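Local coordinates for hydrolase (Thermococcus thioreducens, PDB 6IAH), which is a magnesium-binding phosphatase of the haloacid dehalogenase superfamily with diverse substrate specificity, phosphoglycolate being a possible substrate, at residues T22-E27 against N106-G111; I64-S69 against E73-E78; V104-T107 against E113-E116; N170-E175 against P182-E187. One frame throughout, in Å; residues are numbered along the deposited sequence. Where two conformers were deposited one is given.

Interaction 1 of 4, residues T22-E27 against N106-G111; sequences TKLTAE and NTFYLG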
loop_
_atom_site.group_PDB
_atom_site.type_symbol
_atom_site.label_atom_id
_atom_site.label_comp_id
_atom_site.label_asym_id
_atom_site.label_seq_id
_atom_site.Cartn_x
_atom_site.Cartn_y
_atom_site.Cartn_z
ATOM N N THR A 22 -7.031 -9.232 -3.752
ATOM C CA THR A 22 -6.594 -9.541 -5.090
ATOM C C THR A 22 -6.993 -10.998 -5.423
ATOM O O THR A 22 -7.618 -11.299 -6.451
ATOM C CB THR A 22 -5.094 -9.273 -5.233
ATOM O OG1 THR A 22 -4.828 -7.855 -4.975
ATOM C CG2 THR A 22 -4.565 -9.645 -6.624
ATOM N N LYS A 23 -6.676 -11.888 -4.499
ATOM C CA LYS A 23 -7.049 -13.289 -4.661
ATOM C C LYS A 23 -8.557 -13.498 -4.827
ATOM O O LYS A 23 -8.978 -14.071 -5.796
ATOM C CB LYS A 23 -6.554 -14.063 -3.455
ATOM C CG LYS A 23 -6.951 -15.532 -3.440
ATOM C CD LYS A 23 -6.866 -16.062 -2.006
ATOM C CE LYS A 23 -6.587 -17.539 -1.978
ATOM N NZ LYS A 23 -7.728 -18.390 -2.281
ATOM N N LEU A 24 -9.368 -12.982 -3.934
ATOM C CA LEU A 24 -10.792 -13.140 -4.048
ATOM C C LEU A 24 -11.404 -12.495 -5.295
ATOM O O LEU A 24 -12.332 -13.031 -5.916
ATOM C CB LEU A 24 -11.510 -12.610 -2.795
ATOM C CG LEU A 24 -11.150 -13.283 -1.479
ATOM C CD1 LEU A 24 -11.965 -12.592 -0.396
ATOM C CD2 LEU A 24 -11.422 -14.799 -1.527
ATOM N N THR A 25 -10.928 -11.323 -5.653
ATOM C CA THR A 25 -11.391 -10.712 -6.907
ATOM C C THR A 25 -11.093 -11.572 -8.149
ATOM O O THR A 25 -11.961 -11.776 -8.976
ATOM C CB THR A 25 -10.694 -9.362 -7.087
ATOM O OG1 THR A 25 -11.036 -8.581 -5.953
ATOM C CG2 THR A 25 -11.048 -8.747 -8.380
ATOM N N ALA A 26 -9.879 -12.074 -8.262
ATOM C CA ALA A 26 -9.503 -12.890 -9.385
ATOM C C ALA A 26 -10.362 -14.137 -9.347
ATOM O O ALA A 26 -10.869 -14.558 -10.390
ATOM C CB ALA A 26 -8.033 -13.244 -9.375
ATOM N N GLU A 27 -10.539 -14.692 -8.156
ATOM C CA GLU A 27 -11.271 -15.993 -8.041
ATOM C C GLU A 27 -12.741 -15.811 -8.309
ATOM O O GLU A 27 -13.343 -16.699 -8.879
ATOM C CB GLU A 27 -11.015 -16.642 -6.719
ATOM C CG GLU A 27 -9.651 -17.246 -6.594
ATOM C CD GLU A 27 -9.367 -17.815 -5.189
ATOM O OE1 GLU A 27 -10.188 -17.643 -4.267
ATOM O OE2 GLU A 27 -8.275 -18.400 -5.032
ATOM N N ASN A 106 -13.251 -3.487 -4.852
ATOM C CA ASN A 106 -13.634 -2.596 -3.811
ATOM C C ASN A 106 -14.734 -3.202 -2.887
ATOM O O ASN A 106 -14.751 -2.949 -1.666
ATOM C CB ASN A 106 -14.097 -1.237 -4.384
ATOM C CG ASN A 106 -12.945 -0.341 -4.814
ATOM O OD1 ASN A 106 -11.813 -0.483 -4.390
ATOM N ND2 ASN A 106 -13.254 0.613 -5.668
ATOM N N THR A 107 -15.650 -3.961 -3.450
ATOM C CA THR A 107 -16.622 -4.718 -2.673
ATOM C C THR A 107 -15.907 -5.619 -1.624
ATOM O O THR A 107 -16.278 -5.598 -0.452
ATOM C CB THR A 107 -17.552 -5.527 -3.612
ATOM O OG1 THR A 107 -18.257 -4.603 -4.471
ATOM C CG2 THR A 107 -18.563 -6.349 -2.818
ATOM N N PHE A 108 -14.862 -6.328 -2.045
ATOM C CA PHE A 108 -14.126 -7.257 -1.164
ATOM C C PHE A 108 -13.252 -6.474 -0.137
ATOM O O PHE A 108 -13.210 -6.837 1.035
ATOM C CB PHE A 108 -13.229 -8.210 -1.955
ATOM C CG PHE A 108 -13.949 -9.351 -2.584
ATOM C CD1 PHE A 108 -14.760 -10.195 -1.823
ATOM C CD2 PHE A 108 -13.789 -9.643 -3.946
ATOM C CE1 PHE A 108 -15.417 -11.273 -2.430
ATOM C CE2 PHE A 108 -14.447 -10.702 -4.541
ATOM C CZ PHE A 108 -15.233 -11.531 -3.787
ATOM N N TYR A 109 -12.608 -5.384 -0.572
ATOM C CA TYR A 109 -11.647 -4.690 0.292
ATOM C C TYR A 109 -12.398 -3.748 1.256
ATOM O O TYR A 109 -12.128 -3.775 2.462
ATOM C CB TYR A 109 -10.554 -3.927 -0.518
ATOM C CG TYR A 109 -9.584 -3.215 0.411
ATOM C CD1 TYR A 109 -8.640 -3.926 1.140
ATOM C CD2 TYR A 109 -9.681 -1.827 0.615
ATOM C CE1 TYR A 109 -7.773 -3.300 2.035
ATOM C CE2 TYR A 109 -8.826 -1.184 1.491
ATOM C CZ TYR A 109 -7.884 -1.897 2.189
ATOM O OH TYR A 109 -7.096 -1.215 3.073
ATOM N N LEU A 110 -13.310 -2.916 0.707
ATOM C CA LEU A 110 -14.050 -1.956 1.460
ATOM C C LEU A 110 -15.364 -2.474 2.088
ATOM O O LEU A 110 -15.768 -1.948 3.112
ATOM C CB LEU A 110 -14.355 -0.711 0.621
ATOM C CG LEU A 110 -13.152 0.082 0.119
ATOM C CD1 LEU A 110 -13.687 1.244 -0.696
ATOM C CD2 LEU A 110 -12.323 0.630 1.275
ATOM N N GLY A 111 -16.027 -3.454 1.473
ATOM C CA GLY A 111 -17.267 -3.991 2.010
ATOM C C GLY A 111 -18.305 -2.920 2.129
ATOM O O GLY A 111 -18.469 -2.114 1.203
#
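Helices 17-32 and 100-110 come nearest at Thr-25 and Phe-108, whose CA atoms lie 7.2 Å apart. Both belong to the all-helical cap that many haloacid dehalogenase phosphatases insert after the first strand of the core. No hydrogen bond joins the two segments; the contact is made by one aromatic ring pressed against the flank of a helix. Leu-24 supplies the main surface. Its CB sits over the centre of the Phe-108 ring as a CH-pi contact, 3.8 Å from the centroid and only 6° off the ring normal. With CG anti to its carbonyl carbon (chi1 -60°), Leu-24 brings just one methyl, CD1, to the rim of the ring, 3.9 Å from Phe-108 CD1. Thr-25 meets the ring at its edge instead, OG1 lying 3.6 Å from Phe-108 CD2. That hydroxyl is already engaged with the backbone oxygen of Ala-21, one helical turn back, and so can face a hydrocarbon edge without losing a polar partner. Phe-119 and Phe-121 meet the same ring edge-to-face, so the ring packs against both helix 17-32 and the loop that follows its own helix. Away from the ring, Lys-23 NZ bridges to Glu-27 OE2 at 2.8 Å and also pairs with Glu-38. Nearest of all to the ring is a backbone atom: Leu-24 O stands 3.4 Å from Phe-108 CE2.

Interaction 2 of 4, residues I64-S69 against E73-E78; sequences ILFALS and EELVEE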
loop_
_atom_site.group_PDB
_atom_site.type_symbol
_atom_site.label_atom_id
_atom_site.label_comp_id
_atom_site.label_asym_id
_atom_site.label_seq_id
_atom_site.Cartn_x
_atom_site.Cartn_y
_atom_site.Cartn_z
ATOM N N ILE A 64 -6.253 -13.130 -13.502
ATOM C CA ILE A 64 -7.455 -13.732 -14.106
ATOM C C ILE A 64 -7.130 -14.335 -15.462
ATOM O O ILE A 64 -7.344 -15.555 -15.715
ATOM C CB ILE A 64 -8.623 -12.732 -14.243
ATOM C CG1 ILE A 64 -9.135 -12.346 -12.885
ATOM C CG2 ILE A 64 -9.779 -13.348 -15.060
ATOM C CD1 ILE A 64 -9.968 -11.071 -12.907
ATOM N N LEU A 65 -6.530 -13.525 -16.301
ATOM C CA LEU A 65 -6.134 -13.959 -17.645
ATOM C C LEU A 65 -5.115 -15.061 -17.540
ATOM O O LEU A 65 -5.259 -16.096 -18.210
ATOM C CB LEU A 65 -5.663 -12.798 -18.533
ATOM C CG LEU A 65 -6.803 -11.779 -18.901
ATOM C CD1 LEU A 65 -6.281 -10.459 -19.479
ATOM C CD2 LEU A 65 -7.787 -12.367 -19.887
ATOM N N PHE A 66 -4.132 -14.899 -16.657
ATOM C CA PHE A 66 -3.082 -15.931 -16.574
ATOM C C PHE A 66 -3.695 -17.256 -16.141
ATOM O O PHE A 66 -3.333 -18.294 -16.680
ATOM C CB PHE A 66 -2.006 -15.585 -15.523
ATOM C CG PHE A 66 -1.010 -14.489 -15.934
ATOM C CD1 PHE A 66 -1.098 -13.833 -17.125
ATOM C CD2 PHE A 66 0.068 -14.194 -15.096
ATOM C CE1 PHE A 66 -0.164 -12.841 -17.486
ATOM C CE2 PHE A 66 1.027 -13.225 -15.471
ATOM C CZ PHE A 66 0.868 -12.542 -16.647
ATOM N N ALA A 67 -4.550 -17.215 -15.144
ATOM C CA ALA A 67 -5.168 -18.454 -14.596
ATOM C C ALA A 67 -6.186 -19.045 -15.555
ATOM O O ALA A 67 -6.353 -20.272 -15.590
ATOM C CB ALA A 67 -5.794 -18.206 -13.245
ATOM N N LEU A 68 -6.859 -18.199 -16.350
ATOM C CA LEU A 68 -7.720 -18.723 -17.426
ATOM C C LEU A 68 -6.973 -19.553 -18.406
ATOM O O LEU A 68 -7.559 -20.469 -19.008
ATOM C CB LEU A 68 -8.442 -17.602 -18.205
ATOM C CG LEU A 68 -9.740 -17.058 -17.576
ATOM C CD1 LEU A 68 -10.287 -15.896 -18.416
ATOM C CD2 LEU A 68 -10.754 -18.197 -17.515
ATOM N N SER A 69 -5.711 -19.187 -18.628
ATOM C CA SER A 69 -4.862 -19.862 -19.602
ATOM C C SER A 69 -4.336 -21.188 -19.031
ATOM O O SER A 69 -3.751 -21.962 -19.763
ATOM C CB SER A 69 -3.664 -19.015 -19.986
ATOM O OG SER A 69 -2.644 -19.112 -19.006
ATOM N N GLU A 73 1.552 -20.078 -13.274
ATOM C CA GLU A 73 2.907 -20.198 -12.749
ATOM C C GLU A 73 3.991 -19.824 -13.731
ATOM O O GLU A 73 4.862 -19.004 -13.391
ATOM C CB GLU A 73 3.147 -21.591 -12.176
ATOM C CG GLU A 73 4.506 -21.700 -11.536
ATOM C CD GLU A 73 4.363 -22.334 -10.193
ATOM O OE1 GLU A 73 3.844 -21.633 -9.279
ATOM O OE2 GLU A 73 4.675 -23.547 -10.108
ATOM N N GLU A 74 3.945 -20.422 -14.924
ATOM C CA GLU A 74 4.850 -20.106 -16.008
ATOM C C GLU A 74 4.738 -18.624 -16.406
ATOM O O GLU A 74 5.754 -18.021 -16.691
ATOM C CB GLU A 74 4.520 -20.900 -17.266
ATOM C CG GLU A 74 4.884 -22.375 -17.325
ATOM C CD GLU A 74 4.449 -22.965 -18.678
ATOM O OE1 GLU A 74 4.446 -22.227 -19.709
ATOM O OE2 GLU A 74 4.085 -24.152 -18.746
ATOM N N LEU A 75 3.511 -18.074 -16.443
ATOM C CA LEU A 75 3.309 -16.702 -16.924
ATOM C C LEU A 75 3.826 -15.662 -15.927
ATOM O O LEU A 75 4.358 -14.633 -16.332
ATOM C CB LEU A 75 1.848 -16.442 -17.291
ATOM C CG LEU A 75 1.404 -17.105 -18.574
ATOM C CD1 LEU A 75 -0.097 -17.190 -18.690
ATOM C CD2 LEU A 75 2.012 -16.409 -19.785
ATOM N N VAL A 76 3.698 -15.952 -14.637
ATOM C CA VAL A 76 4.294 -15.110 -13.613
ATOM C C VAL A 76 5.816 -15.056 -13.834
ATOM O O VAL A 76 6.404 -14.001 -13.718
ATOM C CB VAL A 76 3.935 -15.551 -12.187
ATOM C CG1 VAL A 76 4.775 -14.792 -11.096
ATOM C CG2 VAL A 76 2.435 -15.376 -11.954
ATOM N N GLU A 77 6.420 -16.184 -14.190
ATOM C CA GLU A 77 7.869 -16.252 -14.400
ATOM C C GLU A 77 8.246 -15.541 -15.681
ATOM O O GLU A 77 9.300 -14.882 -15.756
ATOM C CB GLU A 77 8.326 -17.735 -14.386
ATOM C CG GLU A 77 9.793 -18.073 -14.633
ATOM C CD GLU A 77 10.834 -17.254 -13.839
ATOM O OE1 GLU A 77 10.690 -17.022 -12.591
ATOM O OE2 GLU A 77 11.820 -16.831 -14.524
ATOM N N GLU A 78 7.415 -15.663 -16.702
ATOM C CA GLU A 78 7.738 -15.092 -17.999
ATOM C C GLU A 78 7.545 -13.565 -17.929
ATOM O O GLU A 78 8.196 -12.842 -18.646
ATOM C CB GLU A 78 6.827 -15.673 -19.092
ATOM C CG GLU A 78 6.887 -14.916 -20.420
ATOM C CD GLU A 78 6.112 -15.547 -21.584
ATOM O OE1 GLU A 78 5.298 -16.457 -21.323
ATOM O OE2 GLU A 78 6.332 -15.115 -22.764
#
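In the helical cap, the short connection between helix 56-68 and helix 72-78 is closed by Phe-66 packing on Leu-75 and Val-76, and by Ser-69 on Leu-75. The backbones approach most closely at Phe-66 and Leu-75, with CA atoms 6.4 Å apart. Leu-75 lays its CB over the middle of the Phe-66 ring, a CH-pi contact 3.6 Å from the centroid and 12° off the normal. Its CD1 continues back along the same ring, reaching 3.8 Å from Phe-66 CD1. Val-76 adds a lighter touch, CG2 standing 4.1 Å from Phe-66 CD2. Ser-69 turns OG between its backbone N and carbonyl carbon (chi1 81°), which brings the hydroxyl back to Phe-66 O as a donor over 2.6 Å. The same OG lies 3.2 Å from Leu-75 CD1. It is also hydrogen-bonded to Arg-71 N, so one hydroxyl ties the last part of segment 64-69 to the connection before helix 72-78. Val-88 of helix 85-92 and Phe-79 also touch the Phe-66 side chain. Were the ring cut back to an alanine here, Leu-75 CB would probably lose the face it rests on, and a gap would open between the helices. The chemistry thus divides the work: dispersion between ring and aliphatic carbons joins the two helices, while the Ser-69 hydroxyl, held by two hydrogen bonds, is likely to restrain the path of the chain.

Interaction 3 of 4, residues V104-T107 against E113-E116; sequences VFNT and EYPE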
loop_
_atom_site.group_PDB
_atom_site.type_symbol
_atom_site.label_atom_id
_atom_site.label_comp_id
_atom_site.label_asym_id
_atom_site.label_seq_id
_atom_site.Cartn_x
_atom_site.Cartn_y
_atom_site.Cartn_z
ATOM N N VAL A 104 -15.675 -5.075 -8.163
ATOM C CA VAL A 104 -15.589 -6.329 -7.355
ATOM C C VAL A 104 -14.450 -6.203 -6.294
ATOM O O VAL A 104 -14.644 -6.518 -5.124
ATOM C CB VAL A 104 -15.340 -7.536 -8.244
ATOM C CG1 VAL A 104 -14.923 -8.763 -7.410
ATOM C CG2 VAL A 104 -16.563 -7.841 -9.107
ATOM N N PHE A 105 -13.298 -5.672 -6.693
ATOM C CA PHE A 105 -12.200 -5.504 -5.748
ATOM C C PHE A 105 -12.650 -4.641 -4.559
ATOM O O PHE A 105 -12.394 -4.963 -3.392
ATOM C CB PHE A 105 -10.967 -4.912 -6.441
ATOM C CG PHE A 105 -9.711 -4.935 -5.607
ATOM C CD1 PHE A 105 -9.556 -4.075 -4.526
ATOM C CD2 PHE A 105 -8.691 -5.821 -5.885
ATOM C CE1 PHE A 105 -8.397 -4.107 -3.763
ATOM C CE2 PHE A 105 -7.525 -5.828 -5.154
ATOM C CZ PHE A 105 -7.375 -4.970 -4.090
ATOM N N ASN A 106 -13.251 -3.487 -4.852
ATOM C CA ASN A 106 -13.634 -2.596 -3.811
ATOM C C ASN A 106 -14.734 -3.202 -2.887
ATOM O O ASN A 106 -14.751 -2.949 -1.666
ATOM C CB ASN A 106 -14.097 -1.237 -4.384
ATOM C CG ASN A 106 -12.945 -0.341 -4.814
ATOM O OD1 ASN A 106 -11.813 -0.483 -4.390
ATOM N ND2 ASN A 106 -13.254 0.613 -5.668
ATOM N N THR A 107 -15.650 -3.961 -3.450
ATOM C CA THR A 107 -16.622 -4.718 -2.673
ATOM C C THR A 107 -15.907 -5.619 -1.624
ATOM O O THR A 107 -16.278 -5.598 -0.452
ATOM C CB THR A 107 -17.552 -5.527 -3.612
ATOM O OG1 THR A 107 -18.257 -4.603 -4.471
ATOM C CG2 THR A 107 -18.563 -6.349 -2.818
ATOM N N GLU A 113 -18.166 -0.133 3.547
ATOM C CA GLU A 113 -17.621 1.223 3.364
ATOM C C GLU A 113 -17.725 1.692 1.916
ATOM O O GLU A 113 -17.497 2.881 1.629
ATOM C CB GLU A 113 -16.162 1.318 3.814
ATOM C CG GLU A 113 -15.883 1.070 5.311
ATOM C CD GLU A 113 -16.508 2.079 6.254
ATOM O OE1 GLU A 113 -16.535 3.327 5.936
ATOM O OE2 GLU A 113 -16.963 1.643 7.333
ATOM N N TYR A 114 -18.052 0.774 1.003
ATOM C CA TYR A 114 -18.122 1.068 -0.458
ATOM C C TYR A 114 -19.584 1.234 -0.857
ATOM O O TYR A 114 -20.363 0.282 -0.863
ATOM C CB TYR A 114 -17.469 -0.028 -1.250
ATOM C CG TYR A 114 -17.409 0.143 -2.774
ATOM C CD1 TYR A 114 -17.025 1.360 -3.356
ATOM C CD2 TYR A 114 -17.662 -0.937 -3.615
ATOM C CE1 TYR A 114 -16.936 1.498 -4.738
ATOM C CE2 TYR A 114 -17.581 -0.815 -4.992
ATOM C CZ TYR A 114 -17.212 0.407 -5.539
ATOM O OH TYR A 114 -17.096 0.527 -6.874
ATOM N N PRO A 115 -19.979 2.486 -1.132
ATOM C CA PRO A 115 -21.375 2.738 -1.442
ATOM C C PRO A 115 -21.877 2.084 -2.729
ATOM O O PRO A 115 -23.044 1.874 -2.859
ATOM C CB PRO A 115 -21.445 4.269 -1.611
ATOM C CG PRO A 115 -20.223 4.818 -1.122
ATOM C CD PRO A 115 -19.185 3.731 -1.082
ATOM N N GLU A 116 -20.995 1.753 -3.658
ATOM C CA GLU A 116 -21.422 1.077 -4.867
ATOM C C GLU A 116 -21.126 -0.442 -4.803
ATOM O O GLU A 116 -20.957 -1.038 -5.834
ATOM C CB GLU A 116 -20.737 1.727 -6.082
ATOM C CG GLU A 116 -21.198 3.169 -6.390
ATOM C CD GLU A 116 -20.595 4.222 -5.472
ATOM O OE1 GLU A 116 -19.449 4.034 -4.957
ATOM O OE2 GLU A 116 -21.285 5.241 -5.258
#
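Tyr-114, in the loop that follows helix 100-110, folds back so that one face of its ring covers the CB of Asn-106. The tight part is here: Asn-106 CB sits 3.5 Å from the ring centroid, 11° off the normal. CG of Tyr-114 stands opposite its backbone N (chi1 -178°), which swings the ring from the loop onto the helix. Thr-107 OG1 lies at the ring edge, in plane, 3.8 Å from Tyr-114 CD2, while Thr-107 N is nearer, 3.6 Å from the same carbon. This hydroxyl is hydrogen-bonded to the backbone of Arg-103 and of Leu-118.

The outer part is looser. The Asn-106 amide stands steeply to the ring, the planes 71° apart, and ND2 comes only to 3.9 Å from Tyr-114 CE1. Glu-116 N lies over the opposite face, and the side chains of Pro-115 and Glu-116 face solvent. A serine in place of Tyr-114 would probably uncover Asn-106 CB and weaken the loop's hold on the helix, leaving it to the bonds of Glu-116 O and Leu-118 N. With no hydrogen bond across it, the contact rests on one CH-pi interaction, polar atoms merely adjoining the ring, and holds by shape rather than charge.

Interaction 4 of 4, residues N170-E175 against P182-E187; sequences NAVTRE and PRALWE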
loop_
_atom_site.group_PDB
_atom_site.type_symbol
_atom_site.label_atom_id
_atom_site.label_comp_id
_atom_site.label_asym_id
_atom_site.label_seq_id
_atom_site.Cartn_x
_atom_site.Cartn_y
_atom_site.Cartn_z
ATOM N N ASN A 170 -1.448 16.395 9.283
ATOM C CA ASN A 170 -0.478 16.644 8.220
ATOM C C ASN A 170 -0.288 15.329 7.465
ATOM O O ASN A 170 0.349 14.417 7.988
ATOM C CB ASN A 170 0.828 17.084 8.858
ATOM C CG ASN A 170 0.666 18.264 9.800
ATOM O OD1 ASN A 170 0.003 19.225 9.475
ATOM N ND2 ASN A 170 1.299 18.190 10.967
ATOM N N ALA A 171 -0.883 15.189 6.274
ATOM C CA ALA A 171 -0.853 13.940 5.565
ATOM C C ALA A 171 -0.733 14.251 4.074
ATOM O O ALA A 171 -1.414 15.161 3.590
ATOM C CB ALA A 171 -2.120 13.168 5.840
ATOM N N VAL A 172 0.148 13.530 3.381
ATOM C CA VAL A 172 0.207 13.538 1.905
ATOM C C VAL A 172 -0.257 12.178 1.445
ATOM O O VAL A 172 0.322 11.167 1.863
ATOM C CB VAL A 172 1.627 13.809 1.433
ATOM C CG1 VAL A 172 1.743 13.752 -0.065
ATOM C CG2 VAL A 172 2.031 15.223 1.898
ATOM N N THR A 173 -1.285 12.157 0.585
ATOM C CA THR A 173 -1.910 10.918 0.080
ATOM C C THR A 173 -1.755 10.948 -1.427
ATOM O O THR A 173 -1.262 11.935 -2.012
ATOM C CB THR A 173 -3.420 10.804 0.440
ATOM O OG1 THR A 173 -4.077 12.023 0.070
ATOM C CG2 THR A 173 -3.580 10.626 1.906
ATOM N N ARG A 174 -2.148 9.865 -2.051
ATOM C CA ARG A 174 -1.887 9.689 -3.482
ATOM C C ARG A 174 -2.589 10.669 -4.430
ATOM O O ARG A 174 -2.199 10.763 -5.562
ATOM C CB ARG A 174 -2.134 8.255 -3.882
ATOM C CG ARG A 174 -3.598 7.865 -3.932
ATOM C CD ARG A 174 -3.796 6.650 -4.813
ATOM N NE ARG A 174 -5.143 6.088 -4.673
ATOM C CZ ARG A 174 -5.478 5.053 -3.889
ATOM N NH1 ARG A 174 -4.596 4.432 -3.061
ATOM N NH2 ARG A 174 -6.748 4.654 -3.888
ATOM N N GLU A 175 -3.594 11.398 -3.956
ATOM C CA GLU A 175 -4.234 12.499 -4.706
ATOM C C GLU A 175 -3.245 13.605 -5.044
ATOM O O GLU A 175 -3.516 14.409 -5.928
ATOM C CB GLU A 175 -5.355 13.195 -3.886
ATOM C CG GLU A 175 -6.629 12.374 -3.652
ATOM C CD GLU A 175 -6.469 11.327 -2.567
ATOM O OE1 GLU A 175 -5.437 11.395 -1.863
ATOM O OE2 GLU A 175 -7.326 10.417 -2.457
ATOM N N PRO A 182 10.306 13.233 -4.290
ATOM C CA PRO A 182 10.651 13.953 -3.104
ATOM C C PRO A 182 9.768 15.171 -2.815
ATOM O O PRO A 182 9.779 15.657 -1.693
ATOM C CB PRO A 182 12.107 14.375 -3.364
ATOM C CG PRO A 182 12.203 14.493 -4.844
ATOM C CD PRO A 182 11.339 13.384 -5.339
ATOM N N ARG A 183 9.002 15.630 -3.777
ATOM C CA ARG A 183 8.060 16.757 -3.567
ATOM C C ARG A 183 6.979 16.404 -2.526
ATOM O O ARG A 183 6.432 17.279 -1.906
ATOM C CB ARG A 183 7.361 17.122 -4.879
ATOM C CG ARG A 183 8.299 17.622 -5.971
ATOM C CD ARG A 183 7.652 17.595 -7.363
ATOM N NE ARG A 183 8.624 17.955 -8.394
ATOM C CZ ARG A 183 9.599 17.173 -8.866
ATOM N NH1 ARG A 183 9.757 15.918 -8.424
ATOM N NH2 ARG A 183 10.435 17.649 -9.811
ATOM N N ALA A 184 6.682 15.111 -2.353
ATOM C CA ALA A 184 5.753 14.625 -1.336
ATOM C C ALA A 184 6.201 14.968 0.091
ATOM O O ALA A 184 5.387 15.321 0.949
ATOM C CB ALA A 184 5.565 13.085 -1.466
ATOM N N LEU A 185 7.517 14.896 0.316
ATOM C CA LEU A 185 8.066 15.160 1.603
ATOM C C LEU A 185 8.211 16.674 1.741
ATOM O O LEU A 185 7.881 17.245 2.797
ATOM C CB LEU A 185 9.403 14.407 1.785
ATOM C CG LEU A 185 10.017 14.466 3.203
ATOM C CD1 LEU A 185 9.085 14.144 4.403
ATOM C CD2 LEU A 185 11.263 13.554 3.197
ATOM N N TRP A 186 8.643 17.340 0.687
ATOM C CA TRP A 186 8.762 18.798 0.737
ATOM C C TRP A 186 7.433 19.449 1.038
ATOM O O TRP A 186 7.355 20.401 1.806
ATOM C CB TRP A 186 9.300 19.335 -0.578
ATOM C CG TRP A 186 9.322 20.802 -0.619
ATOM C CD1 TRP A 186 8.369 21.617 -1.136
ATOM C CD2 TRP A 186 10.333 21.646 -0.065
ATOM N NE1 TRP A 186 8.750 22.937 -0.968
ATOM C CE2 TRP A 186 9.960 22.972 -0.323
ATOM C CE3 TRP A 186 11.544 21.399 0.576
ATOM C CZ2 TRP A 186 10.760 24.066 0.057
ATOM C CZ3 TRP A 186 12.350 22.487 0.947
ATOM C CH2 TRP A 186 11.953 23.798 0.688
ATOM N N GLU A 187 6.379 18.921 0.424
ATOM C CA GLU A 187 5.014 19.357 0.695
ATOM C C GLU A 187 4.700 19.499 2.182
ATOM O O GLU A 187 4.067 20.462 2.599
ATOM C CB GLU A 187 4.011 18.360 0.067
ATOM C CG GLU A 187 2.556 18.824 0.036
ATOM C CD GLU A 187 2.403 20.213 -0.588
ATOM O OE1 GLU A 187 3.294 20.588 -1.414
ATOM O OE2 GLU A 187 1.433 20.939 -0.202
#
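Val-172, on the short edge strand 171-172, packs against Ala-184 and Glu-187 on one side of helix 183-189. The nearest CA atoms, those of Val-172 and Ala-184, are 6.5 Å apart, an approach that the small side chain of Ala-184 allows. Val-172 places CG1 opposite its backbone N (chi1 177°), and its two methyls thereby divide the helix surface between them. CG1 meets the Ala-184 methyl, 4.1 Å from its CB. CG2 goes to the backbone of that residue, 3.5 Å from Ala-184 O, and also reaches Glu-187 CG at 4.1 Å. The carbonyl oxygen of Ala-184 is buried by this contact, so a methyl group lies against an oxygen that has no hydrogen-bond partner, probably at some cost.

Glu-187 touches through its aliphatic part alone. Its CG is nearly opposite the backbone N (chi1 -169°), but the chain then bends at chi2 (52°), carrying the carboxylate off the valine to a salt bridge with Arg-190. Methylene carbons therefore face the strand while the charge stays at the surface. Within 182-187, Pro-182 O accepts from both Leu-185 N and Trp-186 N.

The contact lies in the Rossmann-like core domain, where the side chain of Val-172 is about 10 Å from that of Asp-6, a magnesium ligand. Strand 171-172 hydrogen-bonds to strand 145-149 along one border of the parallel sheet, Leu-188 extends the cover over Val-172, and helix 201-213 flanks helix 183-189 through Phe-206 and Tyr-210.

In the fold
Interactions 1, 2 and 3 belong to the helical cap, whereas interaction 4 lies in the sheet-bearing core, on the opposite side of the chain's centre from interactions 1 and 2. Interactions 1, 2 and 4 are buried, interaction 3 partly so. Interactions 1 and 3 share helix 100-110 and have centres about 8 Å apart; interaction 1 looks inward to helix 17-32, and interaction 3 outward to a loop. Interaction 2, nested in sequence within interaction 1, touches it where Ala-26 CA meets Ile-64 CG1 at 3.6 Å. All three cap contacts set a CB over an aromatic face. Interaction 4 has no ring between its segments and relies on valine methyls, alanine and glutamate methylenes.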